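Beta-1,4-exocellulase (Thermobifida fusca, PDB 4B4H) probably hydrolyses beta-1,4-glycosidic bonds of cellulose as a glycoside hydrolase family 6 cellobiohydrolase, of which this chain is the catalytic domain. Local coordinates at residues Tyr13-Val17 / His62-Ala66; Lys21-Glu25 / Trp404-Arg410; Leu84-Cys89 / Met157-Tyr163; Pro139-Asn144 / Trp191-Asn197. All blocks are in the same frame, centred on the assembly; numbering follows the deposited sequence.

In the fold
The four contacts lie around the mainly parallel sheet of the family 6 catalytic domain. Interactions 1 and 2 share helix 16-24, which meets helix 59-70 near its start and helix 406-414 near its end; their centres are about 19 Å apart and their segments interleave. Interactions 3 and 4, also interleaved, touch through Cys89 on Asn140 and Leu141 on Tyr163, with centres about 16 Å apart. Interaction 1 closes before both open, and both fall between the segments of interaction 2, which joins parts near the two chain ends. Interaction 4 lies across the chain's centre from interactions 1 and 2. All four lie near or hold residues predicted to bind substrate or form the active site, interaction 3 holding Asp88 and interaction 4 Trp191.

Interaction 1: residues Tyr13-Val17 / His62-Ala66; sequences YVNPV and HLEEA
Tyr13 carries its ring with CG anti to the backbone N (chi1 -176°), and His62 has CG anti to its carbonyl carbon (chi1 -75°); together these torsions bring the phenol oxygen to the imidazole edge. Tyr13 OH and His62 ND1 are 2.8 Å apart and hydrogen-bonded, with either able to be the donor. The two rings meet rim to rim, neither over the other's face, with planes steeply inclined. Farther round the tyrosine ring, CD1 packs against Ala66 CB at 3.6 Å, while Glu65 CB and CG come to the ring edge.

The contact joins the residues after the short strand 11-12 to helix 59-70, beside the mainly parallel sheet of the family 6 domain: Ile77 of strand 75-81 and Val38 of strand 38-40 touch both Tyr13 and His62. Asn15 is the N-cap of helix 16-24, although its OD1 makes only a weak bond to Val17 N. The same OD1 approaches His62 CE1 in the imidazole plane at 3.2 Å, with the amide turned 87° against the ring. On the more exposed flank, Pro16 CG lies 3.8 Å from Glu65 CG, the two side chains passing in opposite directions; Glu65 OE2 is bonded to Gln69.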
loop_
_atom_site.group_PDB
_atom_site.type_symbol
_atom_site.label_atom_id
_atom_site.label_comp_id
_atom_site.label_asym_id
_atom_site.label_seq_id
_atom_site.Cartn_x
_atom_site.Cartn_y
_atom_site.Cartn_z
ATOM N N TYR A 13 12.524 -11.504 -5.650
ATOM C CA TYR A 13 12.639 -10.972 -7.013
ATOM C C TYR A 13 13.270 -9.578 -7.044
ATOM O O TYR A 13 12.931 -8.738 -6.217
ATOM C CB TYR A 13 11.245 -10.873 -7.644
ATOM C CG TYR A 13 11.240 -10.421 -9.083
ATOM C CD1 TYR A 13 11.861 -11.183 -10.067
ATOM C CD2 TYR A 13 10.634 -9.217 -9.463
ATOM C CE1 TYR A 13 11.863 -10.784 -11.387
ATOM C CE2 TYR A 13 10.629 -8.805 -10.792
ATOM C CZ TYR A 13 11.264 -9.598 -11.748
ATOM O OH TYR A 13 11.286 -9.254 -13.083
ATOM N N VAL A 14 14.159 -9.336 -8.009
ATOM C CA VAL A 14 14.660 -7.976 -8.282
ATOM C C VAL A 14 14.194 -7.572 -9.683
ATOM O O VAL A 14 14.498 -8.242 -10.674
ATOM C CB VAL A 14 16.205 -7.856 -8.146
ATOM C CG1 VAL A 14 16.677 -6.426 -8.385
ATOM C CG2 VAL A 14 16.654 -8.305 -6.763
ATOM N N ASN A 15 13.448 -6.478 -9.764
ATOM C CA ASN A 15 12.882 -6.038 -11.035
ATOM C C ASN A 15 13.958 -5.322 -11.827
ATOM O O ASN A 15 14.406 -4.243 -11.417
ATOM C CB ASN A 15 11.674 -5.130 -10.798
ATOM C CG ASN A 15 11.058 -4.603 -12.087
ATOM O OD1 ASN A 15 11.605 -4.790 -13.176
ATOM N ND2 ASN A 15 9.924 -3.927 -11.967
ATOM N N PRO A 16 14.395 -5.924 -12.957
ATOM C CA PRO A 16 15.520 -5.354 -13.701
ATOM C C PRO A 16 15.205 -3.948 -14.205
ATOM O O PRO A 16 16.083 -3.092 -14.221
ATOM C CB PRO A 16 15.681 -6.297 -14.902
ATOM C CG PRO A 16 14.871 -7.510 -14.590
ATOM C CD PRO A 16 13.769 -7.042 -13.688
ATOM N N VAL A 17 13.951 -3.725 -14.594
ATOM C CA VAL A 17 13.489 -2.413 -15.044
ATOM C C VAL A 17 13.718 -1.359 -13.951
ATOM O O VAL A 17 14.433 -0.370 -14.163
ATOM C CB VAL A 17 11.995 -2.451 -15.464
ATOM C CG1 VAL A 17 11.547 -1.106 -16.022
ATOM C CG2 VAL A 17 11.754 -3.541 -16.496
ATOM N N HIS A 62 8.161 -10.810 -16.430
ATOM C CA HIS A 62 8.658 -10.741 -15.046
ATOM C C HIS A 62 8.708 -12.085 -14.375
ATOM O O HIS A 62 9.594 -12.348 -13.560
ATOM C CB HIS A 62 7.813 -9.809 -14.181
ATOM C CG HIS A 62 8.043 -8.344 -14.450
ATOM N ND1 HIS A 62 9.157 -7.699 -14.040
ATOM C CD2 HIS A 62 7.253 -7.395 -15.094
ATOM C CE1 HIS A 62 9.081 -6.402 -14.395
ATOM N NE2 HIS A 62 7.921 -6.219 -15.054
ATOM N N LEU A 63 7.737 -12.945 -14.670
ATOM C CA LEU A 63 7.702 -14.260 -14.029
ATOM C C LEU A 63 8.831 -15.182 -14.496
ATOM O O LEU A 63 9.435 -15.896 -13.685
ATOM C CB LEU A 63 6.331 -14.915 -14.212
ATOM C CG LEU A 63 5.175 -14.175 -13.525
ATOM C CD1 LEU A 63 3.882 -14.889 -13.868
ATOM C CD2 LEU A 63 5.372 -14.087 -12.019
ATOM N N GLU A 64 9.110 -15.144 -15.795
ATOM C CA GLU A 64 10.271 -15.809 -16.395
ATOM C C GLU A 64 11.575 -15.337 -15.764
ATOM O O GLU A 64 12.455 -16.145 -15.474
ATOM C CB GLU A 64 10.291 -15.596 -17.913
ATOM C CG GLU A 64 9.207 -16.383 -18.634
ATOM C CD GLU A 64 9.353 -16.387 -20.144
ATOM O OE1 GLU A 64 10.024 -15.490 -20.691
ATOM O OE2 GLU A 64 8.770 -17.288 -20.789
ATOM N N GLU A 65 11.693 -14.029 -15.549
ATOM C CA GLU A 65 12.880 -13.480 -14.896
ATOM C C GLU A 65 12.979 -13.976 -13.454
ATOM O O GLU A 65 14.068 -14.341 -12.982
ATOM C CB GLU A 65 12.899 -11.947 -14.996
ATOM C CG GLU A 65 14.079 -11.253 -14.310
ATOM C CD GLU A 65 15.440 -11.541 -14.950
ATOM O OE1 GLU A 65 15.502 -12.246 -15.978
ATOM O OE2 GLU A 65 16.468 -11.056 -14.417
ATOM N N ALA A 66 11.848 -14.003 -12.743
ATOM C CA ALA A 66 11.843 -14.534 -11.377
ATOM C C ALA A 66 12.321 -15.998 -11.297
ATOM O O ALA A 66 13.076 -16.376 -10.382
ATOM C CB ALA A 66 10.467 -14.382 -10.733
#

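Interaction 2: residues Lys21-Glu25 / Trp404-Arg410; sequences KAAAE and WFSAQFR
Glu25 OE2 takes two hydrogen bonds from the segment 404-410. Trp404 NE1 donates from 2.8 Å with an N-H...O angle of 155°, and Ser406 OG donates to the same Glu25 OE2 from 2.6 Å. The donors use different sides of the oxygen, the indole the anti side and the serine the syn side. Glu25 OE2 lies close to the indole plane, and carboxylate and ring are only 19° apart, so the acid meets the indole at its edge. Two donors on one oxygen limit rotation of the carboxylate and would probably favour its charged form.

The indole is also covered on one face. Lys21 CB sits 3.6 Å from the centroid of the six-membered ring of Trp404, almost on the ring normal, in a CH-pi contact. Lys21 CD continues along the ring to within 3.6 Å of Trp404 CE3, the lysine chain running opposite to the tryptophan side chain.

Phe409 backs the acid from the next turn of helix 406-414: its CD2 is 3.6 Å from Glu25 CG, and Ala22 packs beside the far end of the same ring. A bend at chi2 (-75°) turns the glutamate end toward Trp404 and Ser406. Farther out, Phe405 is the N-cap residue of this helix and its backbone is bonded to Gly356.

Trp404 lies about 4 Å, between side chains, from Glu357, a predicted substrate-binding residue. The arrangement thus joins the end of the N-terminal helix 16-24 to the start of the C-terminal helix 406-414, consistent with a place at the margin of the family 6 substrate site.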
loop_
_atom_site.group_PDB
_atom_site.type_symbol
_atom_site.label_atom_id
_atom_site.label_comp_id
_atom_site.label_asym_id
_atom_site.label_seq_id
_atom_site.Cartn_x
_atom_site.Cartn_y
_atom_site.Cartn_z
ATOM N N LYS A 21 16.898 2.065 -13.170
ATOM C CA LYS A 21 16.651 3.482 -12.877
ATOM C C LYS A 21 17.246 3.914 -11.535
ATOM O O LYS A 21 17.672 5.058 -11.383
ATOM C CB LYS A 21 15.154 3.793 -12.913
ATOM C CG LYS A 21 14.485 3.426 -14.219
ATOM C CD LYS A 21 12.985 3.621 -14.126
ATOM C CE LYS A 21 12.406 3.865 -15.509
ATOM N NZ LYS A 21 12.473 2.653 -16.373
ATOM N N ALA A 22 17.268 2.993 -10.573
ATOM C CA ALA A 22 17.807 3.247 -9.244
ATOM C C ALA A 22 19.330 3.356 -9.287
ATOM O O ALA A 22 19.902 4.325 -8.765
ATOM C CB ALA A 22 17.369 2.148 -8.282
ATOM N N ALA A 23 19.969 2.383 -9.942
ATOM C CA ALA A 23 21.431 2.347 -10.079
ATOM C C ALA A 23 21.984 3.532 -10.870
ATOM O O ALA A 23 23.157 3.879 -10.715
ATOM C CB ALA A 23 21.886 1.033 -10.710
ATOM N N ALA A 24 21.145 4.133 -11.717
ATOM C CA ALA A 24 21.549 5.274 -12.542
ATOM C C ALA A 24 21.635 6.586 -11.770
ATOM O O ALA A 24 22.321 7.517 -12.195
ATOM C CB ALA A 24 20.611 5.434 -13.720
ATOM N N GLU A 25 20.920 6.673 -10.653
ATOM C CA GLU A 25 20.978 7.861 -9.804
ATOM C C GLU A 25 22.226 7.846 -8.938
ATOM O O GLU A 25 22.641 6.783 -8.486
ATOM C CB GLU A 25 19.744 7.938 -8.912
ATOM C CG GLU A 25 18.450 8.083 -9.689
ATOM C CD GLU A 25 18.245 9.474 -10.254
ATOM O OE1 GLU A 25 19.017 10.399 -9.911
ATOM O OE2 GLU A 25 17.292 9.650 -11.040
ATOM N N TRP A 404 9.554 8.024 -13.691
ATOM C CA TRP A 404 10.683 8.252 -12.811
ATOM C C TRP A 404 10.729 9.662 -12.264
ATOM O O TRP A 404 10.602 10.627 -13.020
ATOM C CB TRP A 404 11.988 7.910 -13.515
ATOM C CG TRP A 404 13.083 7.761 -12.506
ATOM C CD1 TRP A 404 14.135 8.632 -12.267
ATOM C CD2 TRP A 404 13.219 6.701 -11.504
ATOM N NE1 TRP A 404 14.911 8.179 -11.229
ATOM C CE2 TRP A 404 14.414 7.024 -10.729
ATOM C CE3 TRP A 404 12.494 5.555 -11.185
ATOM C CZ2 TRP A 404 14.860 6.216 -9.700
ATOM C CZ3 TRP A 404 12.947 4.747 -10.145
ATOM C CH2 TRP A 404 14.103 5.068 -9.422
ATOM N N PHE A 405 10.901 9.795 -10.948
ATOM C CA PHE A 405 10.897 11.104 -10.281
ATOM C C PHE A 405 12.229 11.279 -9.560
ATOM O O PHE A 405 12.377 10.849 -8.414
ATOM C CB PHE A 405 9.713 11.157 -9.304
ATOM C CG PHE A 405 9.391 12.528 -8.749
ATOM C CD1 PHE A 405 10.038 13.682 -9.174
ATOM C CD2 PHE A 405 8.394 12.651 -7.783
ATOM C CE1 PHE A 405 9.712 14.925 -8.636
ATOM C CE2 PHE A 405 8.062 13.881 -7.243
ATOM C CZ PHE A 405 8.722 15.029 -7.666
ATOM N N SER A 406 13.199 11.888 -10.251
ATOM C CA SER A 406 14.589 11.907 -9.779
ATOM C C SER A 406 14.793 12.735 -8.509
ATOM O O SER A 406 15.428 12.277 -7.545
ATOM C CB SER A 406 15.543 12.369 -10.891
ATOM O OG SER A 406 16.891 12.166 -10.496
ATOM N N ALA A 407 14.269 13.957 -8.503
ATOM C CA ALA A 407 14.263 14.765 -7.291
ATOM C C ALA A 407 13.743 13.972 -6.073
ATOM O O ALA A 407 14.371 13.981 -5.009
ATOM C CB ALA A 407 13.479 16.056 -7.499
ATOM N N GLN A 408 12.644 13.244 -6.242
ATOM C CA GLN A 408 12.100 12.435 -5.153
ATOM C C GLN A 408 12.989 11.250 -4.785
ATOM O O GLN A 408 13.117 10.927 -3.606
ATOM C CB GLN A 408 10.696 11.940 -5.496
ATOM C CG GLN A 408 9.902 11.409 -4.305
ATOM C CD GLN A 408 8.753 10.505 -4.715
ATOM O OE1 GLN A 408 8.803 9.842 -5.746
ATOM N NE2 GLN A 408 7.716 10.477 -3.895
ATOM N N PHE A 409 13.584 10.595 -5.779
ATOM C CA PHE A 409 14.478 9.478 -5.459
ATOM C C PHE A 409 15.714 9.934 -4.669
ATOM O O PHE A 409 16.080 9.320 -3.665
ATOM C CB PHE A 409 14.881 8.670 -6.695
ATOM C CG PHE A 409 15.753 7.487 -6.376
ATOM C CD1 PHE A 409 15.194 6.237 -6.080
ATOM C CD2 PHE A 409 17.143 7.619 -6.375
ATOM C CE1 PHE A 409 16.011 5.151 -5.787
ATOM C CE2 PHE A 409 17.954 6.535 -6.069
ATOM C CZ PHE A 409 17.386 5.306 -5.784
ATOM N N ARG A 410 16.365 10.998 -5.128
ATOM C CA ARG A 410 17.506 11.555 -4.386
ATOM C C ARG A 410 17.163 11.909 -2.933
ATOM O O ARG A 410 17.952 11.641 -2.020
ATOM C CB ARG A 410 18.088 12.780 -5.101
ATOM C CG ARG A 410 18.779 12.442 -6.404
ATOM C CD ARG A 410 18.947 13.669 -7.273
ATOM N NE ARG A 410 19.871 14.666 -6.731
ATOM C CZ ARG A 410 19.729 15.984 -6.890
ATOM N NH1 ARG A 410 18.688 16.471 -7.557
ATOM N NH2 ARG A 410 20.618 16.819 -6.375
#

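Interaction 3: residues Leu84-Cys89 / Met157-Tyr163; sequences LPGRDC and MKQNGGY
Leu84 opens the contact by laying CD1 over one face of the Tyr163 ring, 4.1 Å from its centroid in a CH-pi contact. Pro85 then presents its carbonyl: Pro85 O lies in the ring plane, 3.3 Å from Tyr163 CE1, and also meets the methyl of Met157. The methionine chain, bent at chi2 and chi3, curls CE back to this oxygen. Gly86 has positive phi within the type II turn Leu84-Arg87, and its carbonyl accepts from Tyr163 OH at 2.9 Å, tilted 32° from the carbonyl plane.

This turn belongs to the loop after strand 75-81, beside the predicted catalytic site of the family 6 domain. The side chains of Arg87 and Asp88 set off away from the segment 157-163. Arg87 NE binds Asp88 OD2 at 2.8 Å in a salt bridge; Asp88 is a predicted active-site residue, and its OD1 is bonded to Tyr82.

Cys89 N donates to Tyr163 OH at 2.9 Å with an N-H...O angle of 134°, which leaves the phenol oxygen donating to one backbone group and accepting from another. Cys89 SG, turned by a chi1 of 62° toward the ring, lies obliquely 4.7 Å from the Tyr163 centroid and is joined to Cys154 by a disulfide.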
loop_
_atom_site.group_PDB
_atom_site.type_symbol
_atom_site.label_atom_id
_atom_site.label_comp_id
_atom_site.label_asym_id
_atom_site.label_seq_id
_atom_site.Cartn_x
_atom_site.Cartn_y
_atom_site.Cartn_z
ATOM N N LEU A 84 -9.816 -2.219 -10.163
ATOM C CA LEU A 84 -11.247 -2.359 -9.891
ATOM C C LEU A 84 -12.082 -1.375 -10.709
ATOM O O LEU A 84 -11.612 -0.285 -11.013
ATOM C CB LEU A 84 -11.553 -2.123 -8.410
ATOM C CG LEU A 84 -11.379 -3.339 -7.497
ATOM C CD1 LEU A 84 -11.570 -2.898 -6.057
ATOM C CD2 LEU A 84 -12.278 -4.534 -7.803
ATOM N N PRO A 85 -13.333 -1.759 -11.059
ATOM C CA PRO A 85 -14.198 -0.762 -11.674
ATOM C C PRO A 85 -14.470 0.381 -10.706
ATOM O O PRO A 85 -14.606 0.146 -9.501
ATOM C CB PRO A 85 -15.492 -1.534 -11.927
ATOM C CG PRO A 85 -15.479 -2.643 -10.923
ATOM C CD PRO A 85 -14.033 -3.038 -10.850
ATOM N N GLY A 86 -14.527 1.605 -11.220
ATOM C CA GLY A 86 -14.740 2.779 -10.379
ATOM C C GLY A 86 -13.629 2.965 -9.360
ATOM O O GLY A 86 -13.873 3.374 -8.229
ATOM N N ARG A 87 -12.404 2.682 -9.796
ATOM C CA ARG A 87 -11.226 2.627 -8.926
ATOM C C ARG A 87 -11.020 3.908 -8.125
ATOM O O ARG A 87 -11.309 5.009 -8.604
ATOM C CB ARG A 87 -9.981 2.357 -9.782
ATOM C CG ARG A 87 -8.892 1.563 -9.057
ATOM C CD ARG A 87 -7.733 1.279 -10.003
ATOM N NE ARG A 87 -6.848 2.435 -10.092
ATOM C CZ ARG A 87 -5.715 2.483 -10.789
ATOM N NH1 ARG A 87 -5.284 1.413 -11.457
ATOM N NH2 ARG A 87 -4.991 3.598 -10.776
ATOM N N ASP A 88 -10.505 3.768 -6.905
ATOM C CA ASP A 88 -10.110 4.942 -6.124
ATOM C C ASP A 88 -11.300 5.908 -5.961
ATOM O O ASP A 88 -11.173 7.097 -6.220
ATOM C CB ASP A 88 -8.922 5.649 -6.816
ATOM C CG ASP A 88 -7.727 4.707 -7.069
ATOM O OD1 ASP A 88 -7.193 4.151 -6.088
ATOM O OD2 ASP A 88 -7.282 4.542 -8.233
ATOM N N CYS A 89 -12.441 5.388 -5.494
ATOM C CA CYS A 89 -13.743 6.078 -5.609
ATOM C C CYS A 89 -13.861 7.399 -4.845
ATOM O O CYS A 89 -14.821 8.139 -5.060
ATOM C CB CYS A 89 -14.898 5.148 -5.219
ATOM S SG CYS A 89 -14.841 4.583 -3.496
ATOM N N MET A 157 -20.455 2.380 -5.717
ATOM C CA MET A 157 -19.700 1.124 -5.692
ATOM C C MET A 157 -20.126 0.241 -4.512
ATOM O O MET A 157 -20.137 -0.994 -4.619
ATOM C CB MET A 157 -18.185 1.411 -5.685
ATOM C CG MET A 157 -17.644 2.171 -6.907
ATOM S SD MET A 157 -18.251 1.563 -8.513
ATOM C CE MET A 157 -17.749 -0.150 -8.448
ATOM N N LYS A 158 -20.543 0.867 -3.414
ATOM C CA LYS A 158 -21.089 0.128 -2.269
ATOM C C LYS A 158 -22.462 -0.450 -2.626
ATOM O O LYS A 158 -22.745 -1.618 -2.376
ATOM C CB LYS A 158 -21.208 1.014 -1.031
ATOM C CG LYS A 158 -22.084 0.404 0.054
ATOM C CD LYS A 158 -22.327 1.352 1.214
ATOM C CE LYS A 158 -23.562 0.932 1.986
ATOM N NZ LYS A 158 -24.153 2.048 2.772
ATOM N N GLN A 159 -23.304 0.379 -3.229
ATOM C CA GLN A 159 -24.621 -0.065 -3.618
ATOM C C GLN A 159 -24.562 -1.182 -4.655
ATOM O O GLN A 159 -25.326 -2.136 -4.561
ATOM C CB GLN A 159 -25.449 1.123 -4.125
ATOM C CG GLN A 159 -26.860 0.785 -4.588
ATOM C CD GLN A 159 -27.826 0.485 -3.453
ATOM O OE1 GLN A 159 -27.693 1.001 -2.339
ATOM N NE2 GLN A 159 -28.837 -0.329 -3.748
ATOM N N ASN A 160 -23.663 -1.071 -5.637
ATOM C CA ASN A 160 -23.632 -2.040 -6.733
ATOM C C ASN A 160 -22.749 -3.268 -6.461
ATOM O O ASN A 160 -22.754 -4.222 -7.224
ATOM C CB ASN A 160 -23.406 -1.372 -8.124
ATOM C CG ASN A 160 -21.941 -1.180 -8.497
ATOM O OD1 ASN A 160 -21.037 -1.402 -7.696
ATOM N ND2 ASN A 160 -21.709 -0.768 -9.735
ATOM N N GLY A 161 -22.002 -3.207 -5.359
ATOM C CA GLY A 161 -21.165 -4.321 -4.909
ATOM C C GLY A 161 -19.953 -4.555 -5.793
ATOM O O GLY A 161 -19.429 -5.664 -5.854
ATOM N N GLY A 162 -19.505 -3.507 -6.474
ATOM C CA GLY A 162 -18.449 -3.655 -7.493
ATOM C C GLY A 162 -17.107 -3.967 -6.863
ATOM O O GLY A 162 -16.402 -4.838 -7.343
ATOM N N TYR A 163 -16.749 -3.211 -5.826
ATOM C CA TYR A 163 -15.547 -3.501 -5.032
ATOM C C TYR A 163 -15.605 -4.845 -4.329
ATOM O O TYR A 163 -14.681 -5.642 -4.446
ATOM C CB TYR A 163 -15.309 -2.419 -3.983
ATOM C CG TYR A 163 -14.700 -1.118 -4.458
ATOM C CD1 TYR A 163 -14.656 -0.760 -5.816
ATOM C CD2 TYR A 163 -14.197 -0.224 -3.526
ATOM C CE1 TYR A 163 -14.098 0.452 -6.213
ATOM C CE2 TYR A 163 -13.642 0.982 -3.910
ATOM C CZ TYR A 163 -13.598 1.319 -5.255
ATOM O OH TYR A 163 -13.043 2.521 -5.625
#

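Interaction 4: residues Pro139-Asn144 / Trp191-Asn197; sequences PNLVTN and WIGWDSN
Trp191 packs tightly against the segment 139-144 by one face and one edge. Pro139 CB lies over its six-membered ring, 4.1 Å from the centroid, in a CH-pi contact, and also touches Ile192 CG2 at 3.7 Å. At the edge, Trp191 NE1 donates to Thr143 OG1 at 2.9 Å with a nearly straight N-H...O angle of 175°, the oxygen in the indole plane. A chi1 of 66° sets that hydroxyl between the backbone N and carbonyl carbon of Thr143, where it also donates to Pro139 O at 3.2 Å, from above the carbonyl plane and not on a lone pair. Farther along the same edge, Asn140 OD1 meets Trp191 CZ2 at 3.3 Å, the amide turned 62° against the ring.

The other end is looser and partly exposed. Val142 CG1 touches Asn197 CB at 3.7 Å, and a water reaches across from Val142 O to Ser196 O, its bond to Ser196 O long and weak.

Asn140 is itself held by Asn144 ND2, which donates to Asn140 OD1 on a lone pair, while Asn140 ND2 binds Asp136, the predicted proton donor. Because Thr143 OG1 is itself bonded to Pro139 O, the acceptor of the indole N-H is held in place, consistent with a restrained orientation of Trp191, a predicted substrate-binding residue.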
loop_
_atom_site.group_PDB
_atom_site.type_symbol
_atom_site.label_atom_id
_atom_site.label_comp_id
_atom_site.label_asym_id
_atom_site.label_seq_id
_atom_site.Cartn_x
_atom_site.Cartn_y
_atom_site.Cartn_z
ATOM N N PRO A 139 -11.824 -0.029 2.095
ATOM C CA PRO A 139 -12.084 0.886 3.227
ATOM C C PRO A 139 -12.802 2.192 2.832
ATOM O O PRO A 139 -13.381 2.859 3.691
ATOM C CB PRO A 139 -10.676 1.141 3.806
ATOM C CG PRO A 139 -9.881 -0.076 3.378
ATOM C CD PRO A 139 -10.388 -0.364 1.992
ATOM N N ASN A 140 -12.808 2.522 1.541
ATOM C CA ASN A 140 -13.607 3.657 1.055
ATOM C C ASN A 140 -15.100 3.447 1.325
ATOM O O ASN A 140 -15.825 4.410 1.579
ATOM C CB ASN A 140 -13.393 3.898 -0.435
ATOM C CG ASN A 140 -12.029 4.480 -0.740
ATOM O OD1 ASN A 140 -11.745 5.635 -0.440
ATOM N ND2 ASN A 140 -11.185 3.685 -1.369
ATOM N N LEU A 141 -15.546 2.192 1.277
ATOM C CA LEU A 141 -16.954 1.856 1.497
ATOM C C LEU A 141 -17.367 1.913 2.964
ATOM O O LEU A 141 -18.550 1.785 3.278
ATOM C CB LEU A 141 -17.310 0.505 0.868
ATOM C CG LEU A 141 -16.838 0.341 -0.577
ATOM C CD1 LEU A 141 -17.205 -1.035 -1.092
ATOM C CD2 LEU A 141 -17.390 1.412 -1.502
ATOM N N VAL A 142 -16.382 2.082 3.845
ATOM C CA VAL A 142 -16.612 2.299 5.282
ATOM C C VAL A 142 -16.684 3.803 5.572
ATOM O O VAL A 142 -17.606 4.270 6.244
ATOM C CB VAL A 142 -15.482 1.674 6.145
ATOM C CG1 VAL A 142 -15.707 1.962 7.630
ATOM C CG2 VAL A 142 -15.365 0.178 5.887
ATOM N N THR A 143 -15.722 4.548 5.036
ATOM C CA THR A 143 -15.418 5.905 5.504
ATOM C C THR A 143 -15.840 7.027 4.554
ATOM O O THR A 143 -16.044 8.173 4.978
ATOM C CB THR A 143 -13.908 6.066 5.720
ATOM O OG1 THR A 143 -13.247 5.958 4.452
ATOM C CG2 THR A 143 -13.368 4.993 6.671
ATOM N N ASN A 144 -15.946 6.707 3.268
ATOM C CA ASN A 144 -16.215 7.732 2.260
ATOM C C ASN A 144 -17.588 7.632 1.572
ATOM O O ASN A 144 -17.752 8.083 0.444
ATOM C CB ASN A 144 -15.060 7.766 1.236
ATOM C CG ASN A 144 -13.744 8.231 1.849
ATOM O OD1 ASN A 144 -13.724 9.070 2.738
ATOM N ND2 ASN A 144 -12.638 7.696 1.354
ATOM N N TRP A 191 -6.111 5.878 8.417
ATOM C CA TRP A 191 -7.371 5.831 7.680
ATOM C C TRP A 191 -8.422 5.085 8.458
ATOM O O TRP A 191 -9.528 5.593 8.658
ATOM C CB TRP A 191 -7.159 5.187 6.309
ATOM C CG TRP A 191 -8.336 5.187 5.354
ATOM C CD1 TRP A 191 -9.683 5.484 5.610
ATOM C CD2 TRP A 191 -8.302 4.802 3.946
ATOM N NE1 TRP A 191 -10.441 5.342 4.474
ATOM C CE2 TRP A 191 -9.675 4.932 3.441
ATOM C CE3 TRP A 191 -7.303 4.390 3.077
ATOM C CZ2 TRP A 191 -10.000 4.650 2.123
ATOM C CZ3 TRP A 191 -7.639 4.111 1.753
ATOM C CH2 TRP A 191 -8.959 4.231 1.289
ATOM N N ILE A 192 -8.084 3.882 8.929
ATOM C CA ILE A 192 -9.087 3.020 9.560
ATOM C C ILE A 192 -8.716 2.605 10.988
ATOM O O ILE A 192 -9.123 1.540 11.473
ATOM C CB ILE A 192 -9.449 1.801 8.672
ATOM C CG1 ILE A 192 -8.262 0.842 8.537
ATOM C CG2 ILE A 192 -9.962 2.256 7.308
ATOM C CD1 ILE A 192 -8.629 -0.536 8.031
ATOM N N GLY A 193 -7.967 3.467 11.670
ATOM C CA GLY A 193 -7.515 3.167 13.023
ATOM C C GLY A 193 -8.476 3.559 14.136
ATOM O O GLY A 193 -8.256 3.183 15.276
ATOM N N TRP A 194 -9.525 4.316 13.805
ATOM C CA TRP A 194 -10.498 4.799 14.800
ATOM C C TRP A 194 -11.498 3.767 15.254
ATOM O O TRP A 194 -11.881 2.872 14.495
ATOM C CB TRP A 194 -11.249 6.008 14.257
ATOM C CG TRP A 194 -10.406 7.246 14.151
ATOM C CD1 TRP A 194 -10.298 8.282 15.073
ATOM C CD2 TRP A 194 -9.521 7.625 13.048
ATOM N NE1 TRP A 194 -9.437 9.242 14.629
ATOM C CE2 TRP A 194 -8.930 8.913 13.422
ATOM C CE3 TRP A 194 -9.165 7.044 11.832
ATOM C CZ2 TRP A 194 -8.036 9.574 12.598
ATOM C CZ3 TRP A 194 -8.261 7.722 11.011
ATOM C CH2 TRP A 194 -7.706 8.955 11.393
ATOM N N ASP A 195 -11.965 3.922 16.495
ATOM C CA ASP A 195 -13.022 3.080 17.064
ATOM C C ASP A 195 -14.202 2.904 16.105
ATOM O O ASP A 195 -14.836 1.848 16.097
ATOM C CB ASP A 195 -13.530 3.655 18.405
ATOM C CG ASP A 195 -12.574 3.409 19.575
ATOM O OD1 ASP A 195 -11.487 2.849 19.365
ATOM O OD2 ASP A 195 -12.910 3.777 20.719
ATOM N N SER A 196 -14.474 3.936 15.303
ATOM C CA SER A 196 -15.645 3.974 14.420
ATOM C C SER A 196 -15.487 3.295 13.059
ATOM O O SER A 196 -16.484 2.953 12.428
ATOM C CB SER A 196 -16.141 5.409 14.224
ATOM O OG SER A 196 -15.105 6.298 13.869
ATOM N N ASN A 197 -14.252 3.098 12.600
ATOM C CA ASN A 197 -14.040 2.461 11.289
ATOM C C ASN A 197 -13.211 1.173 11.269
ATOM O O ASN A 197 -13.237 0.443 10.281
ATOM C CB ASN A 197 -13.543 3.468 10.236
ATOM C CG ASN A 197 -12.330 4.251 10.688
ATOM O OD1 ASN A 197 -11.554 3.792 11.524
ATOM N ND2 ASN A 197 -12.152 5.440 10.121
HETATM O O HOH W 1 -16.956 4.694 9.451
#